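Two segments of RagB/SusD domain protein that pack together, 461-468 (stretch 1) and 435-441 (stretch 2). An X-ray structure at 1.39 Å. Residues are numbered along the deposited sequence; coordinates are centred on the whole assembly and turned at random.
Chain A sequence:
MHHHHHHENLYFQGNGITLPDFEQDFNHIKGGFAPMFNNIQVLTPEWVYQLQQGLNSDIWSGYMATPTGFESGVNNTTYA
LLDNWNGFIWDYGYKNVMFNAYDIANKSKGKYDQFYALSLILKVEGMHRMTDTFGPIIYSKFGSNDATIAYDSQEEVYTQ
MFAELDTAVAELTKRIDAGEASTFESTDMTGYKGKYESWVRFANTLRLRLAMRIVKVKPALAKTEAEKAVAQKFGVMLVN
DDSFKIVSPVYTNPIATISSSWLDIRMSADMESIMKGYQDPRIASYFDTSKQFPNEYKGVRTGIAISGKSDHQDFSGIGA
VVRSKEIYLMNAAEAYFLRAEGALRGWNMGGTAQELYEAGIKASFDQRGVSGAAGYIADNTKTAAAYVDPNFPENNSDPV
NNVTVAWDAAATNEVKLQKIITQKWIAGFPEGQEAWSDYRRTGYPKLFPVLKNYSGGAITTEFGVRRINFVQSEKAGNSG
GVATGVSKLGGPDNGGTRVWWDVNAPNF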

# COMPACT_ATOMS: atom_id res chain seq x y z
N THR A 461 10.25 -12.53 7.18
CA THR A 461 11.68 -12.66 6.94
C THR A 461 12.05 -12.08 5.58
O THR A 461 13.07 -11.42 5.42
CB THR A 461 12.10 -14.13 7.06
OG1 THR A 461 11.93 -14.52 8.42
CG2 THR A 461 13.56 -14.33 6.65
N GLU A 462 11.19 -12.31 4.59
CA GLU A 462 11.46 -11.89 3.24
C GLU A 462 11.57 -10.36 3.08
O GLU A 462 12.50 -9.85 2.47
CB GLU A 462 10.35 -12.43 2.34
CG GLU A 462 10.60 -12.33 0.89
CD GLU A 462 9.59 -13.13 0.08
OE1 GLU A 462 8.69 -13.78 0.68
OE2 GLU A 462 9.71 -13.12 -1.14
N PHE A 463 10.62 -9.63 3.66
CA PHE A 463 10.58 -8.18 3.50
C PHE A 463 11.10 -7.40 4.69
O PHE A 463 11.38 -6.21 4.57
CB PHE A 463 9.17 -7.74 3.08
CG PHE A 463 8.77 -8.31 1.76
CD1 PHE A 463 9.22 -7.74 0.59
CD2 PHE A 463 8.01 -9.46 1.71
CE1 PHE A 463 8.89 -8.29 -0.64
CE2 PHE A 463 7.67 -10.01 0.47
CZ PHE A 463 8.12 -9.42 -0.68
N GLY A 464 11.26 -8.07 5.82
CA GLY A 464 11.85 -7.43 6.98
C GLY A 464 11.01 -6.32 7.57
O GLY A 464 9.79 -6.22 7.34
N VAL A 465 11.66 -5.47 8.36
CA VAL A 465 10.96 -4.43 9.09
C VAL A 465 10.56 -3.30 8.15
O VAL A 465 11.41 -2.70 7.48
CB VAL A 465 11.83 -3.87 10.24
CG1 VAL A 465 11.04 -2.85 11.03
CG2 VAL A 465 12.33 -5.00 11.14
N ARG A 466 9.26 -3.03 8.09
CA ARG A 466 8.75 -1.98 7.20
C ARG A 466 8.54 -0.66 7.94
O ARG A 466 8.50 0.40 7.31
CB ARG A 466 7.47 -2.42 6.47
CG ARG A 466 7.56 -3.78 5.80
CD ARG A 466 8.78 -3.98 4.90
NE ARG A 466 8.72 -3.18 3.67
CZ ARG A 466 9.50 -3.38 2.61
NH1 ARG A 466 10.41 -4.35 2.60
NH2 ARG A 466 9.37 -2.61 1.54
N ARG A 467 8.38 -0.72 9.26
CA ARG A 467 8.19 0.49 10.07
C ARG A 467 8.39 0.13 11.53
O ARG A 467 8.49 -1.05 11.87
CB ARG A 467 6.78 1.07 9.89
CG ARG A 467 5.68 0.17 10.46
CD ARG A 467 4.30 0.78 10.28
NE ARG A 467 4.04 1.90 11.20
CZ ARG A 467 3.51 1.77 12.41
NH1 ARG A 467 3.23 0.56 12.91
NH2 ARG A 467 3.25 2.85 13.12
N ILE A 468 8.42 1.15 12.38
CA ILE A 468 8.40 0.94 13.82
C ILE A 468 7.02 1.34 14.35
O ILE A 468 6.39 2.28 13.86
CB ILE A 468 9.55 1.69 14.53
CG1 ILE A 468 10.89 1.18 13.99
CG2 ILE A 468 9.47 1.53 16.06
CD1 ILE A 468 12.12 1.85 14.60
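Stretch 2, residues 435-441: AWSDYRR

Two arginines, one from each stretch, reach across this contact and each donates to the backbone carbonyl of the other. Arg440 NH1 lies 2.8 Å from Arg466 O and forms a hydrogen bond there, while Arg466 NH2 lies 2.8 Å from Arg440 O in a hydrogen bond that its bent geometry makes weak. Each guanidinium meets a carbonyl oxygen, an acceptor with partial negative charge, and both groups find further partners elsewhere in the structure.

Stretch 2 is helical throughout, part of a longer helix, with backbone bonds such as Arg440 N to Trp436 O at 2.9 Å. Stretch 1 has no regular secondary structure, and the carbonyls of Val465 and Arg466 accept from helix side chains. The backbones come nearest at Arg466 and Arg440, whose CA atoms are 6.8 Å apart. The loop passes across the helix rather than along it: Glu462 and Phe463 lie near Tyr439, whereas Val465 to Arg467 lie near Trp436 and Arg440.

Arg440 points its CA-to-CB bond toward stretch 1, and with chi1 m, chi2 t and chi3 m, the side chain carries the guanidinium to Arg466 O, which sits at the edge of that group, where its N-H bonds are directed. A weak bond from Arg440 NH2 to Ser437 OG, 2.8 Å, helps hold it. Arg466 begins by pointing away, but chi1, chi2 and chi3 are all m, folding the chain back. Arg466 NH1 donates to Phe463 O at 2.9 Å, closing a loop within stretch 1, and Arg440 CB lies over one face of the Arg466 guanidinium, 3.7 Å from Arg466 NH2.

Trp436, one helical turn before Arg440, suits its place by being both polar and greasy. Trp436 NE1 donates to Val465 O at 3.1 Å, with the oxygen near the plane of the ring, and Trp436 CZ2 packs 4.1 Å from Val465 CG1. Gly464, just before this valine, has a phi of 67°, a value that glycine accommodates readily.

Around Tyr439, water takes part in the contact. The tyrosine suits this place because its ring, with Phe463 O at the edge, carries a hydroxyl out to a water beside Glu462. Tyr439 OH is 4.3 Å from Glu462 O, too far for a direct bond, but that water joins them, 2.6 Å from Tyr439 OH and donating to Glu462 O at 2.9 Å. A second water lies 2.9 Å from Tyr439 O and accepts from Arg466 NH1 at 3.0 Å, adding another link between loop and helix. The whole contact buries 335 Å², both sides summed.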

# COMPACT_ATOMS: atom_id res chain seq x y z
N ALA A 435 19.52 4.49 3.81
CA ALA A 435 19.69 3.19 3.16
C ALA A 435 18.52 2.26 3.42
O ALA A 435 18.09 1.53 2.52
CB ALA A 435 21.02 2.54 3.60
N TRP A 436 18.01 2.26 4.65
CA TRP A 436 16.83 1.46 5.01
C TRP A 436 15.59 1.92 4.24
O TRP A 436 14.82 1.09 3.74
CB TRP A 436 16.59 1.52 6.53
CG TRP A 436 15.36 0.81 7.04
CD1 TRP A 436 14.95 -0.46 6.73
CD2 TRP A 436 14.40 1.33 7.97
NE1 TRP A 436 13.78 -0.76 7.41
CE2 TRP A 436 13.43 0.32 8.17
CE3 TRP A 436 14.27 2.55 8.65
CZ2 TRP A 436 12.33 0.51 9.02
CZ3 TRP A 436 13.19 2.73 9.49
CH2 TRP A 436 12.23 1.72 9.67
N SER A 437 15.40 3.23 4.13
CA SER A 437 14.27 3.73 3.34
C SER A 437 14.39 3.35 1.86
O SER A 437 13.42 2.89 1.25
CB SER A 437 14.13 5.24 3.53
OG SER A 437 13.81 5.51 4.88
N ASP A 438 15.57 3.52 1.28
CA ASP A 438 15.79 3.14 -0.12
C ASP A 438 15.62 1.64 -0.33
O ASP A 438 15.09 1.21 -1.37
CB ASP A 438 17.19 3.58 -0.55
CG ASP A 438 17.20 4.44 -1.80
OD1 ASP A 438 16.14 4.95 -2.25
OD2 ASP A 438 18.31 4.61 -2.34
N TYR A 439 16.04 0.83 0.64
CA TYR A 439 15.89 -0.62 0.54
C TYR A 439 14.41 -1.00 0.58
O TYR A 439 13.95 -1.86 -0.18
CB TYR A 439 16.64 -1.35 1.66
CG TYR A 439 16.34 -2.83 1.64
CD1 TYR A 439 17.01 -3.69 0.78
CD2 TYR A 439 15.35 -3.36 2.47
CE1 TYR A 439 16.71 -5.05 0.75
CE2 TYR A 439 15.05 -4.71 2.44
CZ TYR A 439 15.73 -5.55 1.58
OH TYR A 439 15.44 -6.90 1.56
N ARG A 440 13.66 -0.37 1.48
CA ARG A 440 12.23 -0.65 1.52
C ARG A 440 11.57 -0.30 0.18
O ARG A 440 10.79 -1.09 -0.36
CB ARG A 440 11.57 0.09 2.69
CG ARG A 440 11.87 -0.53 4.06
CD ARG A 440 11.25 0.26 5.20
NE ARG A 440 11.95 1.53 5.42
CZ ARG A 440 11.42 2.55 6.09
NH1 ARG A 440 10.19 2.47 6.59
NH2 ARG A 440 12.12 3.68 6.25
N ARG A 441 11.89 0.87 -0.36
CA ARG A 441 11.27 1.28 -1.61
C ARG A 441 11.66 0.40 -2.80
O ARG A 441 10.79 0.00 -3.57
CB ARG A 441 11.59 2.73 -1.93
CG ARG A 441 10.97 3.19 -3.25
CD ARG A 441 11.23 4.66 -3.50
NE ARG A 441 12.65 4.96 -3.67
CZ ARG A 441 13.30 4.94 -4.84
NH1 ARG A 441 12.67 4.61 -5.96
NH2 ARG A 441 14.59 5.25 -4.88
O HOH W 1 12.09 -4.01 0.12
O HOH W 2 14.29 -7.92 3.63